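Local coordinates for protein esterase (Capnocytophaga ochracea, PDB 4W9R) that is of unknown function but, as a member of the putative esterase family of alpha/beta-hydrolases, may hydrolyse ester bonds, at residues I6-S11 with I21-P26; Y35-V40 with K65-G70; D115-I120 with T140-V145; R170-M175 with L229-D234. All blocks are in the same frame, centred on the assembly; numbering follows the deposited sequence.

The four contacts step across one mixed sheet of alpha/beta-hydrolase type. Contact 1 joins the outermost strand, 5-12, to its hairpin partner 17-24 and is partly exposed; contacts 2, 3 and 4 are buried. The first three are strand pairings, antiparallel in contact 1 and parallel in contacts 2 and 3, whereas contact 4 lays a helix end against a strand. Successive contacts adjoin through neighbouring strands. Chemistry follows position: a carboxylate lies against isoleucines at the margin, mostly branched aliphatic chains fill contact 2, with Tyr35, Pro36 and Cys66 at one end, a phenylalanine lies between aliphatic groups in contact 3, and in contact 4 a cysteine and a selenomethionine methyl meet aromatic rings beside a weak arginine-carbonyl bond.

Contact 1 of 4, residues I6-S11 with I21-P26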
loop_
_atom_site.group_PDB
_atom_site.type_symbol
_atom_site.label_atom_id
_atom_site.label_comp_id
_atom_site.label_asym_id
_atom_site.label_seq_id
_atom_site.Cartn_x
_atom_site.Cartn_y
_atom_site.Cartn_z
ATOM N N ILE B 6 19.934 2.370 -0.632
ATOM C CA ILE B 6 21.230 2.766 -1.167
ATOM C C ILE B 6 21.377 2.374 -2.632
ATOM O O ILE B 6 21.318 1.196 -2.983
ATOM C CB ILE B 6 22.383 2.144 -0.364
ATOM C CG1 ILE B 6 22.225 2.464 1.123
ATOM C CG2 ILE B 6 23.722 2.636 -0.887
ATOM C CD1 ILE B 6 22.176 3.946 1.427
ATOM N N SER B 7 21.575 3.374 -3.483
ATOM C CA SER B 7 21.705 3.147 -4.914
ATOM C C SER B 7 23.147 2.831 -5.299
ATOM O O SER B 7 24.082 3.470 -4.819
ATOM C CB SER B 7 21.208 4.366 -5.692
ATOM O OG SER B 7 21.238 4.129 -7.088
ATOM N N GLU B 8 23.317 1.841 -6.166
ATOM C CA GLU B 8 24.633 1.488 -6.681
ATOM C C GLU B 8 24.512 0.866 -8.068
ATOM O O GLU B 8 23.431 0.444 -8.477
ATOM C CB GLU B 8 25.355 0.531 -5.730
ATOM C CG GLU B 8 24.765 -0.869 -5.669
ATOM C CD GLU B 8 25.489 -1.765 -4.678
ATOM O OE1 GLU B 8 26.074 -1.236 -3.711
ATOM O OE2 GLU B 8 25.476 -3.000 -4.869
ATOM N N THR B 9 25.621 0.825 -8.796
ATOM C CA THR B 9 25.631 0.203 -10.113
ATOM C C THR B 9 26.202 -1.207 -10.040
ATOM O O THR B 9 27.196 -1.453 -9.357
ATOM C CB THR B 9 26.443 1.027 -11.130
ATOM O OG1 THR B 9 27.758 1.264 -10.616
ATOM C CG2 THR B 9 25.761 2.360 -11.397
ATOM N N PHE B 10 25.556 -2.131 -10.740
ATOM C CA PHE B 10 26.029 -3.505 -10.817
ATOM C C PHE B 10 26.531 -3.788 -12.223
ATOM O O PHE B 10 25.818 -3.559 -13.201
ATOM C CB PHE B 10 24.914 -4.483 -10.437
ATOM C CG PHE B 10 25.334 -5.927 -10.465
ATOM C CD1 PHE B 10 25.158 -6.695 -11.605
ATOM C CD2 PHE B 10 25.896 -6.521 -9.346
ATOM C CE1 PHE B 10 25.542 -8.024 -11.632
ATOM C CE2 PHE B 10 26.280 -7.848 -9.367
ATOM C CZ PHE B 10 26.103 -8.600 -10.512
ATOM N N SER B 11 27.761 -4.278 -12.328
ATOM C CA SER B 11 28.318 -4.612 -13.630
ATOM C C SER B 11 27.897 -6.021 -14.018
ATOM O O SER B 11 28.229 -6.991 -13.337
ATOM C CB SER B 11 29.843 -4.489 -13.620
ATOM O OG SER B 11 30.244 -3.145 -13.426
ATOM N N ILE B 21 20.863 -0.457 -9.531
ATOM C CA ILE B 21 20.092 -1.212 -8.553
ATOM C C ILE B 21 20.085 -0.445 -7.244
ATOM O O ILE B 21 20.831 0.520 -7.077
ATOM C CB ILE B 21 20.661 -2.628 -8.306
ATOM C CG1 ILE B 21 22.052 -2.544 -7.673
ATOM C CG2 ILE B 21 20.688 -3.436 -9.594
ATOM C CD1 ILE B 21 22.638 -3.891 -7.313
ATOM N N GLY B 22 19.255 -0.876 -6.306
ATOM C CA GLY B 22 19.290 -0.281 -4.989
ATOM C C GLY B 22 18.928 -1.306 -3.943
ATOM O O GLY B 22 18.242 -2.291 -4.222
ATOM N N ILE B 23 19.382 -1.054 -2.721
ATOM C CA ILE B 23 19.344 -2.059 -1.672
ATOM C C ILE B 23 18.801 -1.488 -0.378
ATOM O O ILE B 23 19.306 -0.488 0.132
ATOM C CB ILE B 23 20.745 -2.644 -1.398
ATOM C CG1 ILE B 23 21.342 -3.251 -2.669
ATOM C CG2 ILE B 23 20.679 -3.684 -0.289
ATOM C CD1 ILE B 23 22.743 -3.788 -2.484
ATOM N N TYR B 24 17.765 -2.127 0.148
ATOM C CA TYR B 24 17.270 -1.777 1.464
ATOM C C TYR B 24 17.777 -2.776 2.493
ATOM O O TYR B 24 17.615 -3.986 2.334
ATOM C CB TYR B 24 15.742 -1.730 1.491
ATOM C CG TYR B 24 15.190 -1.684 2.897
ATOM C CD1 TYR B 24 15.263 -0.520 3.651
ATOM C CD2 TYR B 24 14.621 -2.809 3.479
ATOM C CE1 TYR B 24 14.774 -0.476 4.942
ATOM C CE2 TYR B 24 14.130 -2.771 4.768
ATOM C CZ TYR B 24 14.209 -1.603 5.494
ATOM O OH TYR B 24 13.722 -1.562 6.780
ATOM N N LYS B 25 18.387 -2.258 3.552
ATOM C CA LYS B 25 18.777 -3.080 4.689
ATOM C C LYS B 25 17.989 -2.625 5.902
ATOM O O LYS B 25 17.670 -1.443 6.023
ATOM C CB LYS B 25 20.278 -2.978 4.963
ATOM C CG LYS B 25 21.159 -3.555 3.877
ATOM C CD LYS B 25 22.611 -3.587 4.324
ATOM C CE LYS B 25 23.121 -2.196 4.664
ATOM N NZ LYS B 25 24.541 -2.225 5.111
ATOM N N PRO B 26 17.671 -3.558 6.808
ATOM C CA PRO B 26 16.887 -3.207 7.997
ATOM C C PRO B 26 17.606 -2.209 8.899
ATOM O O PRO B 26 18.738 -1.818 8.616
ATOM C CB PRO B 26 16.703 -4.551 8.703
ATOM C CG PRO B 26 16.831 -5.567 7.613
ATOM C CD PRO B 26 17.868 -5.013 6.685
#
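Glu8 lies alongside Ile21 of the partner strand, both chains pointing the same way, with Glu8 CG 3.8 Å from Ile21 CG1. Both first torsions put the chain between backbone N and carbonyl carbon (chi1 70° for Glu8, 65° for Ile21), and the glutamate then runs extended. Its tip crosses obliquely to Ile23, where OE2 of Glu8 is 3.7 Å from CD1 of Ile23; the same oxygen is hydrogen-bonded to Tyr106 OH. Ile21 CD1 in turn meets Phe10 CB at 3.9 Å. The backbones form an antiparallel beta hairpin. Ile6 and Ile23 exchange two hydrogen bonds, as do Glu8 and Ile21; of these, Ile21 N reaches Glu8 O at 2.9 Å, nearly along the C=O axis. Between them Ser7 and Gly22 form a non-hydrogen-bonded pair, their CA atoms 4.2 Å apart. An alanine in place of Glu8 would lose the stem beside Ile21, the carboxylate near Ile23 and the bond to Tyr106, and would probably loosen the outer strand. The side bearing Glu8, Ile21 and Ile23 faces helix 91-110, where Ile21 rests on Leu103, Ile23 on Ile107, and Phe10 meets Tyr106 edge-to-face. Strand 5-12 is outermost in the chain's sheet, while strand 17-24 is bonded along its other edge to strand 67-71.

Contact 2 of 4, residues Y35-V40 with K65-G70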
loop_
_atom_site.group_PDB
_atom_site.type_symbol
_atom_site.label_atom_id
_atom_site.label_comp_id
_atom_site.label_asym_id
_atom_site.label_seq_id
_atom_site.Cartn_x
_atom_site.Cartn_y
_atom_site.Cartn_z
ATOM N N TYR B 35 18.348 -12.838 6.704
ATOM C CA TYR B 35 17.198 -12.098 6.200
ATOM C C TYR B 35 16.679 -12.699 4.901
ATOM O O TYR B 35 17.461 -13.115 4.048
ATOM C CB TYR B 35 17.561 -10.630 5.964
ATOM C CG TYR B 35 18.252 -9.949 7.124
ATOM C CD1 TYR B 35 17.520 -9.324 8.123
ATOM C CD2 TYR B 35 19.638 -9.917 7.209
ATOM C CE1 TYR B 35 18.147 -8.696 9.182
ATOM C CE2 TYR B 35 20.274 -9.290 8.263
ATOM C CZ TYR B 35 19.524 -8.681 9.247
ATOM O OH TYR B 35 20.149 -8.054 10.301
ATOM N N PRO B 36 15.348 -12.732 4.741
ATOM C CA PRO B 36 14.753 -13.128 3.463
ATOM C C PRO B 36 14.990 -12.051 2.413
ATOM O O PRO B 36 15.006 -10.868 2.752
ATOM C CB PRO B 36 13.262 -13.269 3.789
ATOM C CG PRO B 36 13.199 -13.408 5.278
ATOM C CD PRO B 36 14.335 -12.587 5.799
ATOM N N LEU B 37 15.174 -12.454 1.161
ATOM C CA LEU B 37 15.455 -11.508 0.087
ATOM C C LEU B 37 14.242 -11.284 -0.806
ATOM O O LEU B 37 13.591 -12.237 -1.235
ATOM C CB LEU B 37 16.635 -11.996 -0.756
ATOM C CG LEU B 37 16.956 -11.203 -2.024
ATOM C CD1 LEU B 37 17.296 -9.761 -1.689
ATOM C CD2 LEU B 37 18.094 -11.860 -2.791
ATOM N N ILE B 38 13.939 -10.019 -1.080
ATOM C CA ILE B 38 12.889 -9.674 -2.031
ATOM C C ILE B 38 13.458 -8.836 -3.170
ATOM O O ILE B 38 13.982 -7.745 -2.948
ATOM C CB ILE B 38 11.738 -8.903 -1.364
ATOM C CG1 ILE B 38 11.038 -9.784 -0.329
ATOM C CG2 ILE B 38 10.742 -8.430 -2.409
ATOM C CD1 ILE B 38 9.864 -9.110 0.345
ATOM N N VAL B 39 13.359 -9.357 -4.389
ATOM C CA VAL B 39 13.864 -8.661 -5.568
ATOM C C VAL B 39 12.733 -7.952 -6.311
ATOM O O VAL B 39 11.687 -8.545 -6.572
ATOM C CB VAL B 39 14.583 -9.633 -6.526
ATOM C CG1 VAL B 39 15.068 -8.906 -7.767
ATOM C CG2 VAL B 39 15.744 -10.314 -5.815
ATOM N N VAL B 40 12.944 -6.680 -6.642
ATOM C CA VAL B 40 11.949 -5.896 -7.367
ATOM C C VAL B 40 12.478 -5.444 -8.729
ATOM O O VAL B 40 13.419 -4.654 -8.805
ATOM C CB VAL B 40 11.516 -4.661 -6.560
ATOM C CG1 VAL B 40 10.442 -3.890 -7.311
ATOM C CG2 VAL B 40 11.020 -5.075 -5.188
ATOM N N LYS B 65 12.583 -8.990 9.599
ATOM C CA LYS B 65 13.365 -8.008 8.861
ATOM C C LYS B 65 13.841 -8.621 7.548
ATOM O O LYS B 65 14.337 -9.747 7.522
ATOM C CB LYS B 65 14.554 -7.521 9.691
ATOM C CG LYS B 65 14.172 -6.692 10.906
ATOM C CD LYS B 65 15.402 -6.322 11.723
ATOM C CE LYS B 65 15.036 -5.476 12.931
ATOM N NZ LYS B 65 14.395 -4.192 12.534
ATOM N N CYS B 66 13.680 -7.880 6.457
ATOM C CA CYS B 66 14.035 -8.388 5.138
ATOM C C CYS B 66 14.968 -7.443 4.394
ATOM O O CYS B 66 15.031 -6.250 4.690
ATOM C CB CYS B 66 12.776 -8.629 4.301
ATOM S SG CYS B 66 11.725 -9.965 4.905
ATOM N N ILE B 67 15.697 -7.991 3.429
ATOM C CA ILE B 67 16.518 -7.185 2.539
ATOM C C ILE B 67 15.841 -7.099 1.178
ATOM O O ILE B 67 15.483 -8.119 0.588
ATOM C CB ILE B 67 17.939 -7.762 2.391
ATOM C CG1 ILE B 67 18.691 -7.656 3.720
ATOM C CG2 ILE B 67 18.703 -7.035 1.299
ATOM C CD1 ILE B 67 20.130 -8.107 3.646
ATOM N N VAL B 68 15.650 -5.878 0.690
ATOM C CA VAL B 68 14.983 -5.665 -0.587
ATOM C C VAL B 68 15.953 -5.102 -1.620
ATOM O O VAL B 68 16.620 -4.097 -1.377
ATOM C CB VAL B 68 13.780 -4.712 -0.442
ATOM C CG1 VAL B 68 13.009 -4.626 -1.752
ATOM C CG2 VAL B 68 12.870 -5.176 0.682
ATOM N N VAL B 69 16.033 -5.760 -2.771
ATOM C CA VAL B 69 16.904 -5.309 -3.847
ATOM C C VAL B 69 16.095 -4.984 -5.096
ATOM O O VAL B 69 15.503 -5.872 -5.708
ATOM C CB VAL B 69 17.967 -6.368 -4.193
ATOM C CG1 VAL B 69 18.797 -5.917 -5.386
ATOM C CG2 VAL B 69 18.853 -6.639 -2.990
ATOM N N GLY B 70 16.055 -3.708 -5.462
ATOM C CA GLY B 70 15.356 -3.301 -6.666
ATOM C C GLY B 70 16.231 -3.194 -7.901
ATOM O O GLY B 70 17.429 -2.925 -7.809
#
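The Tyr35 ring takes Lys65 O at its edge and in its plane, CD1 of Tyr35 being 3.3 Å from that oxygen. It opens the parallel pairing of a beta-alpha-beta crossover, strand 35-40, helix 43-59 and strand 67-71, within the central sheet of the alpha/beta-hydrolase fold. Lys65 runs alongside the ring, its CB 3.8 Å from Tyr35 CD1, while Ile67 CD1 approaches obliquely near CD2; the hydroxyl is hydrogen-bonded to Gln33 and to Thr30 O. The puckered Pro36 ring packs on Cys66 SG, which lies 3.8 Å from Pro36 CG and about as far from CB and CD, while its CD also touches Lys65 O. The two strands run with an angle of 19° between them. Four backbone hydrogen bonds alternate across the pair: Ile67 N to Pro36 O, Ile38 N to Ile67 O, Val69 N to Ile38 O and Val40 N to Val69 O. On one side of the sheet Leu37 and Val69 pack on helix 91-110 through Ile107 and, for Val69, Leu103; Val39 touches Phe141 and Ile67 meets Ile113. Leu37 has CG anti to the backbone N (chi1 173°), and its CD1 crosses obliquely to Val69 CG2 at 3.7 Å. Ile38, Val40 and Val68 lie on the other side, where Val40 packs on Leu46 of helix 43-59, and Val68 on Met47 and Val50. The pairing ends where Val40 faces Gly70, whose CA carries a CA-H...O contact of 3.2 Å to Val40 O.

Contact 3 of 4, residues D115-I120 with T140-V145; sequences DLKGVI and TFNMIV
This is a parallel strand pairing in the middle of the sheet, part of the beta-alpha-beta unit strand 116-122, helix 123-128, strand 143-149; the first strand-to-helix turn is the position of the nucleophile elbow in canonical alpha/beta-hydrolases, though no nucleophile is assigned in this protein. Val119 is gripped on both backbone polar atoms: its N binds Met143 O at 2.8 Å, and its O receives Val145 N nearly along the C=O axis. One step earlier Asn142 N donates to Lys117 O at 2.9 Å, in the carbonyl plane. The Phe141 ring lies between Val119 CB, a CH-pi contact 3.6 Å from the centroid, and Thr140 CG2 over the opposite face, while Lys117 O lies at the ring edge. Val119 CG1, turned between backbone N and carbonyl carbon (chi1 55°), adds a 3.6 Å contact to Phe141 CG. Lys117 bends back so that NZ binds Thr140 O at 2.9 Å, from above the carbonyl plane. The methyl CE of selenomethionine Met143 lies 3.6 Å from Gly118 CA, where a side chain would collide with it. An alanine in place of Phe141 would remove the ring between Val119 and Thr140 and would probably leave this end of the pairing poorly packed. Phe141 also touches Val99 of helix 91-110 and Val39, and meets Tyr132 edge-to-face; strands 35-40 and 171-180 adjoin the pair on its two outer edges.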
loop_
_atom_site.group_PDB
_atom_site.type_symbol
_atom_site.label_atom_id
_atom_site.label_comp_id
_atom_site.label_asym_id
_atom_site.label_seq_id
_atom_site.Cartn_x
_atom_site.Cartn_y
_atom_site.Cartn_z
ATOM N N ASP B 115 16.800 -18.653 3.421
ATOM C CA ASP B 115 16.398 -19.597 2.383
ATOM C C ASP B 115 15.212 -19.092 1.569
ATOM O O ASP B 115 14.916 -19.626 0.501
ATOM C CB ASP B 115 16.062 -20.958 3.000
ATOM C CG ASP B 115 17.288 -21.677 3.527
ATOM O OD1 ASP B 115 18.224 -20.997 3.997
ATOM O OD2 ASP B 115 17.316 -22.926 3.469
ATOM N N LEU B 116 14.535 -18.066 2.075
ATOM C CA LEU B 116 13.392 -17.491 1.374
ATOM C C LEU B 116 13.799 -16.299 0.509
ATOM O O LEU B 116 14.236 -15.268 1.019
ATOM C CB LEU B 116 12.311 -17.061 2.365
ATOM C CG LEU B 116 11.092 -16.391 1.727
ATOM C CD1 LEU B 116 10.411 -17.344 0.756
ATOM C CD2 LEU B 116 10.115 -15.910 2.788
ATOM N N LYS B 117 13.648 -16.452 -0.801
ATOM C CA LYS B 117 13.955 -15.381 -1.741
ATOM C C LYS B 117 12.763 -15.133 -2.660
ATOM O O LYS B 117 12.356 -16.021 -3.404
ATOM C CB LYS B 117 15.201 -15.724 -2.561
ATOM C CG LYS B 117 16.479 -15.826 -1.739
ATOM C CD LYS B 117 17.623 -16.431 -2.543
ATOM C CE LYS B 117 17.749 -17.932 -2.304
ATOM N NZ LYS B 117 16.539 -18.693 -2.728
ATOM N N GLY B 118 12.185 -13.940 -2.585
ATOM C CA GLY B 118 11.047 -13.606 -3.422
ATOM C C GLY B 118 11.354 -12.686 -4.589
ATOM O O GLY B 118 12.428 -12.088 -4.661
ATOM N N VAL B 119 10.393 -12.559 -5.498
ATOM C CA VAL B 119 10.509 -11.626 -6.611
ATOM C C VAL B 119 9.166 -10.945 -6.877
ATOM O O VAL B 119 8.126 -11.598 -6.961
ATOM C CB VAL B 119 11.016 -12.326 -7.898
ATOM C CG1 VAL B 119 10.129 -13.509 -8.268
ATOM C CG2 VAL B 119 11.106 -11.334 -9.049
ATOM N N ILE B 120 9.196 -9.621 -6.994
ATOM C CA ILE B 120 7.994 -8.848 -7.267
ATOM C C ILE B 120 8.164 -8.060 -8.558
ATOM O O ILE B 120 9.163 -7.363 -8.741
ATOM C CB ILE B 120 7.666 -7.876 -6.118
ATOM C CG1 ILE B 120 7.498 -8.638 -4.804
ATOM C CG2 ILE B 120 6.410 -7.077 -6.434
ATOM C CD1 ILE B 120 7.171 -7.748 -3.625
ATOM N N THR B 140 15.179 -20.435 -7.621
ATOM C CA THR B 140 15.845 -19.229 -7.168
ATOM C C THR B 140 14.874 -18.457 -6.291
ATOM O O THR B 140 15.242 -17.935 -5.238
ATOM C CB THR B 140 16.313 -18.354 -8.345
ATOM O OG1 THR B 140 17.303 -19.062 -9.102
ATOM C CG2 THR B 140 16.906 -17.048 -7.840
ATOM N N PHE B 141 13.621 -18.412 -6.730
ATOM C CA PHE B 141 12.585 -17.707 -5.995
ATOM C C PHE B 141 11.508 -18.653 -5.478
ATOM O O PHE B 141 10.907 -19.409 -6.241
ATOM C CB PHE B 141 11.960 -16.619 -6.871
ATOM C CG PHE B 141 12.938 -15.568 -7.311
ATOM C CD1 PHE B 141 13.521 -14.717 -6.387
ATOM C CD2 PHE B 141 13.271 -15.427 -8.648
ATOM C CE1 PHE B 141 14.421 -13.750 -6.785
ATOM C CE2 PHE B 141 14.170 -14.459 -9.053
ATOM C CZ PHE B 141 14.745 -13.620 -8.121
ATOM N N ASN B 142 11.285 -18.614 -4.169
ATOM C CA ASN B 142 10.225 -19.388 -3.539
ATOM C C ASN B 142 8.944 -18.576 -3.460
ATOM O O ASN B 142 7.883 -19.092 -3.106
ATOM C CB ASN B 142 10.654 -19.837 -2.145
ATOM C CG ASN B 142 12.069 -20.368 -2.121
ATOM O OD1 ASN B 142 12.963 -19.753 -1.544
ATOM N ND2 ASN B 142 12.280 -21.513 -2.759
HETATM N N MSE B 143 9.061 -17.295 -3.794
HETATM C CA MSE B 143 7.932 -16.379 -3.775
HETATM C C MSE B 143 7.877 -15.585 -5.073
HETATM O O MSE B 143 8.830 -14.893 -5.430
HETATM C CB MSE B 143 8.027 -15.433 -2.579
HETATM C CG MSE B 143 6.848 -14.483 -2.440
HETATM SE SE MSE B 143 7.157 -13.070 -1.126
HETATM C CE MSE B 143 8.188 -11.827 -2.220
ATOM N N ILE B 144 6.761 -15.695 -5.784
ATOM C CA ILE B 144 6.580 -14.964 -7.029
ATOM C C ILE B 144 5.304 -14.133 -6.979
ATOM O O ILE B 144 4.205 -14.669 -6.823
ATOM C CB ILE B 144 6.528 -15.912 -8.241
ATOM C CG1 ILE B 144 7.816 -16.732 -8.329
ATOM C CG2 ILE B 144 6.305 -15.125 -9.525
ATOM C CD1 ILE B 144 7.846 -17.707 -9.482
ATOM N N VAL B 145 5.458 -12.819 -7.088
ATOM C CA VAL B 145 4.316 -11.920 -7.100
ATOM C C VAL B 145 4.207 -11.225 -8.450
ATOM O O VAL B 145 5.040 -10.386 -8.798
ATOM C CB VAL B 145 4.413 -10.867 -5.981
ATOM C CG1 VAL B 145 3.196 -9.962 -6.001
ATOM C CG2 VAL B 145 4.552 -11.547 -4.628
#

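Contact 4 of 4, residues R170-M175 with L229-D234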
loop_
_atom_site.group_PDB
_atom_site.type_symbol
_atom_site.label_atom_id
_atom_site.label_comp_id
_atom_site.label_asym_id
_atom_site.label_seq_id
_atom_site.Cartn_x
_atom_site.Cartn_y
_atom_site.Cartn_z
ATOM N N ARG B 170 8.688 -25.137 -0.799
ATOM C CA ARG B 170 7.484 -24.315 -0.854
ATOM C C ARG B 170 7.529 -23.293 -1.983
ATOM O O ARG B 170 8.579 -22.722 -2.280
ATOM C CB ARG B 170 7.269 -23.603 0.485
ATOM C CG ARG B 170 6.038 -22.704 0.536
ATOM C CD ARG B 170 5.813 -22.168 1.937
ATOM N NE ARG B 170 4.664 -21.269 2.020
ATOM C CZ ARG B 170 4.755 -19.946 2.099
ATOM N NH1 ARG B 170 5.944 -19.358 2.104
ATOM N NH2 ARG B 170 3.657 -19.207 2.176
ATOM N N LEU B 171 6.377 -23.061 -2.603
ATOM C CA LEU B 171 6.244 -22.016 -3.606
ATOM C C LEU B 171 5.006 -21.173 -3.337
ATOM O O LEU B 171 3.882 -21.680 -3.357
ATOM C CB LEU B 171 6.175 -22.612 -5.011
ATOM C CG LEU B 171 5.868 -21.603 -6.120
ATOM C CD1 LEU B 171 6.915 -20.494 -6.153
ATOM C CD2 LEU B 171 5.769 -22.297 -7.467
ATOM N N PHE B 172 5.218 -19.887 -3.081
ATOM C CA PHE B 172 4.114 -18.952 -2.919
ATOM C C PHE B 172 3.934 -18.146 -4.197
ATOM O O PHE B 172 4.808 -17.366 -4.575
ATOM C CB PHE B 172 4.355 -18.021 -1.730
ATOM C CG PHE B 172 3.243 -17.037 -1.495
ATOM C CD1 PHE B 172 2.158 -17.374 -0.701
ATOM C CD2 PHE B 172 3.280 -15.774 -2.068
ATOM C CE1 PHE B 172 1.132 -16.473 -0.484
ATOM C CE2 PHE B 172 2.256 -14.869 -1.854
ATOM C CZ PHE B 172 1.181 -15.219 -1.061
ATOM N N TYR B 173 2.800 -18.337 -4.864
ATOM C CA TYR B 173 2.524 -17.613 -6.097
ATOM C C TYR B 173 1.313 -16.702 -5.949
ATOM O O TYR B 173 0.244 -17.139 -5.522
ATOM C CB TYR B 173 2.308 -18.582 -7.260
ATOM C CG TYR B 173 2.051 -17.887 -8.578
ATOM C CD1 TYR B 173 3.101 -17.373 -9.329
ATOM C CD2 TYR B 173 0.760 -17.738 -9.069
ATOM C CE1 TYR B 173 2.873 -16.733 -10.530
ATOM C CE2 TYR B 173 0.523 -17.099 -10.272
ATOM C CZ TYR B 173 1.582 -16.599 -10.998
ATOM O OH TYR B 173 1.350 -15.963 -12.196
ATOM N N TYR B 174 1.489 -15.436 -6.312
ATOM C CA TYR B 174 0.410 -14.458 -6.243
ATOM C C TYR B 174 0.298 -13.675 -7.543
ATOM O O TYR B 174 1.258 -13.041 -7.980
ATOM C CB TYR B 174 0.627 -13.498 -5.072
ATOM C CG TYR B 174 -0.469 -12.467 -4.906
ATOM C CD1 TYR B 174 -0.388 -11.227 -5.529
ATOM C CD2 TYR B 174 -1.582 -12.732 -4.126
ATOM C CE1 TYR B 174 -1.388 -10.283 -5.380
ATOM C CE2 TYR B 174 -2.586 -11.794 -3.968
ATOM C CZ TYR B 174 -2.484 -10.573 -4.596
ATOM O OH TYR B 174 -3.485 -9.641 -4.439
HETATM N N MSE B 175 -0.880 -13.715 -8.156
HETATM C CA MSE B 175 -1.133 -12.939 -9.362
HETATM C C MSE B 175 -2.359 -12.049 -9.193
HETATM O O MSE B 175 -3.396 -12.494 -8.702
HETATM C CB MSE B 175 -1.312 -13.857 -10.570
HETATM C CG MSE B 175 -1.804 -13.139 -11.817
HETATM SE SE MSE B 175 -1.985 -14.331 -13.346
HETATM C CE MSE B 175 -2.896 -13.121 -14.572
ATOM N N LEU B 229 2.315 -9.932 0.591
ATOM C CA LEU B 229 3.192 -9.944 1.758
ATOM C C LEU B 229 2.469 -10.470 2.992
ATOM O O LEU B 229 3.054 -11.181 3.809
ATOM C CB LEU B 229 3.735 -8.543 2.037
ATOM C CG LEU B 229 4.671 -7.946 0.989
ATOM C CD1 LEU B 229 5.012 -6.513 1.352
ATOM C CD2 LEU B 229 5.931 -8.788 0.856
ATOM N N ASP B 230 1.195 -10.115 3.119
ATOM C CA ASP B 230 0.394 -10.520 4.265
ATOM C C ASP B 230 0.246 -12.035 4.343
ATOM O O ASP B 230 0.444 -12.633 5.401
ATOM C CB ASP B 230 -0.989 -9.870 4.206
ATOM C CG ASP B 230 -1.860 -10.249 5.388
ATOM O OD1 ASP B 230 -1.383 -10.142 6.537
ATOM O OD2 ASP B 230 -3.022 -10.658 5.166
HETATM N N MSE B 231 -0.095 -12.650 3.216
HETATM C CA MSE B 231 -0.382 -14.081 3.178
HETATM C C MSE B 231 0.873 -14.945 3.177
HETATM O O MSE B 231 0.901 -16.008 3.796
HETATM C CB MSE B 231 -1.233 -14.410 1.954
HETATM C CG MSE B 231 -2.643 -13.853 2.028
HETATM SE SE MSE B 231 -3.649 -14.180 0.399
HETATM C CE MSE B 231 -2.484 -13.235 -0.834
ATOM N N CYS B 232 1.905 -14.488 2.477
ATOM C CA CYS B 232 3.143 -15.249 2.357
ATOM C C CYS B 232 3.850 -15.388 3.704
ATOM O O CYS B 232 4.336 -16.464 4.057
ATOM C CB CYS B 232 4.074 -14.588 1.338
ATOM S SG CYS B 232 5.635 -15.455 1.074
ATOM N N PHE B 233 3.901 -14.290 4.451
ATOM C CA PHE B 233 4.584 -14.252 5.739
ATOM C C PHE B 233 3.651 -14.521 6.920
ATOM O O PHE B 233 4.058 -14.402 8.074
ATOM C CB PHE B 233 5.281 -12.906 5.921
ATOM C CG PHE B 233 6.469 -12.720 5.023
ATOM C CD1 PHE B 233 6.336 -12.100 3.791
ATOM C CD2 PHE B 233 7.720 -13.177 5.406
ATOM C CE1 PHE B 233 7.428 -11.933 2.962
ATOM C CE2 PHE B 233 8.816 -13.013 4.580
ATOM C CZ PHE B 233 8.670 -12.389 3.358
ATOM N N ASP B 234 2.401 -14.866 6.620
ATOM C CA ASP B 234 1.348 -15.013 7.628
ATOM C C ASP B 234 1.719 -15.904 8.818
ATOM O O ASP B 234 1.273 -15.660 9.941
ATOM C CB ASP B 234 0.079 -15.557 6.969
ATOM C CG ASP B 234 -1.094 -15.614 7.925
ATOM O OD1 ASP B 234 -1.690 -14.550 8.199
ATOM O OD2 ASP B 234 -1.423 -16.721 8.401
#
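Phe172 projects from strand 171-180 with CG anti to the backbone N (chi1 -179°), reaching the last turn of helix 217-232. Its CB lies 4.0 Å from Cys232 SG, and its CG is slightly nearer to that sulfur. Cys232 CB then stands over the ring face, 3.6 Å from the Phe172 centroid and 7° off the normal, a CH-pi contact; CD2 and CE2 lie under this carbon, and CD1 near Cys232 CA and CB. The sulfur, anti to its own backbone N, leans back over the CG and CD2 side of the same face, 4.2 Å from the centroid, as a sulfur-aromatic contact. Farther out, CE1 of Phe172 is 3.6 Å from Cys232 N, and CZ at the tip meets Met231 CB at 3.9 Å. From there selenomethionine Met231 bends at its third torsion and brings CE to within 3.5 Å of CD2 of Tyr174, the two side chains crossing at about a right angle. Tyr174 OH is hydrogen-bonded to Gln227, and a bound acetate, probably from the crystallisation liquor, lies near Met231. Arg170, extended to NE, sets NH2 3.4 Å from Cys232 O in a weak hydrogen bond; its stronger partner is Glu206 of strand 205-213, in a salt bridge. The union is thus mainly apolar and polarisable, with a guanidinium whose charge is likely to suit the carbonyl-rich helix end as well as the carboxylate.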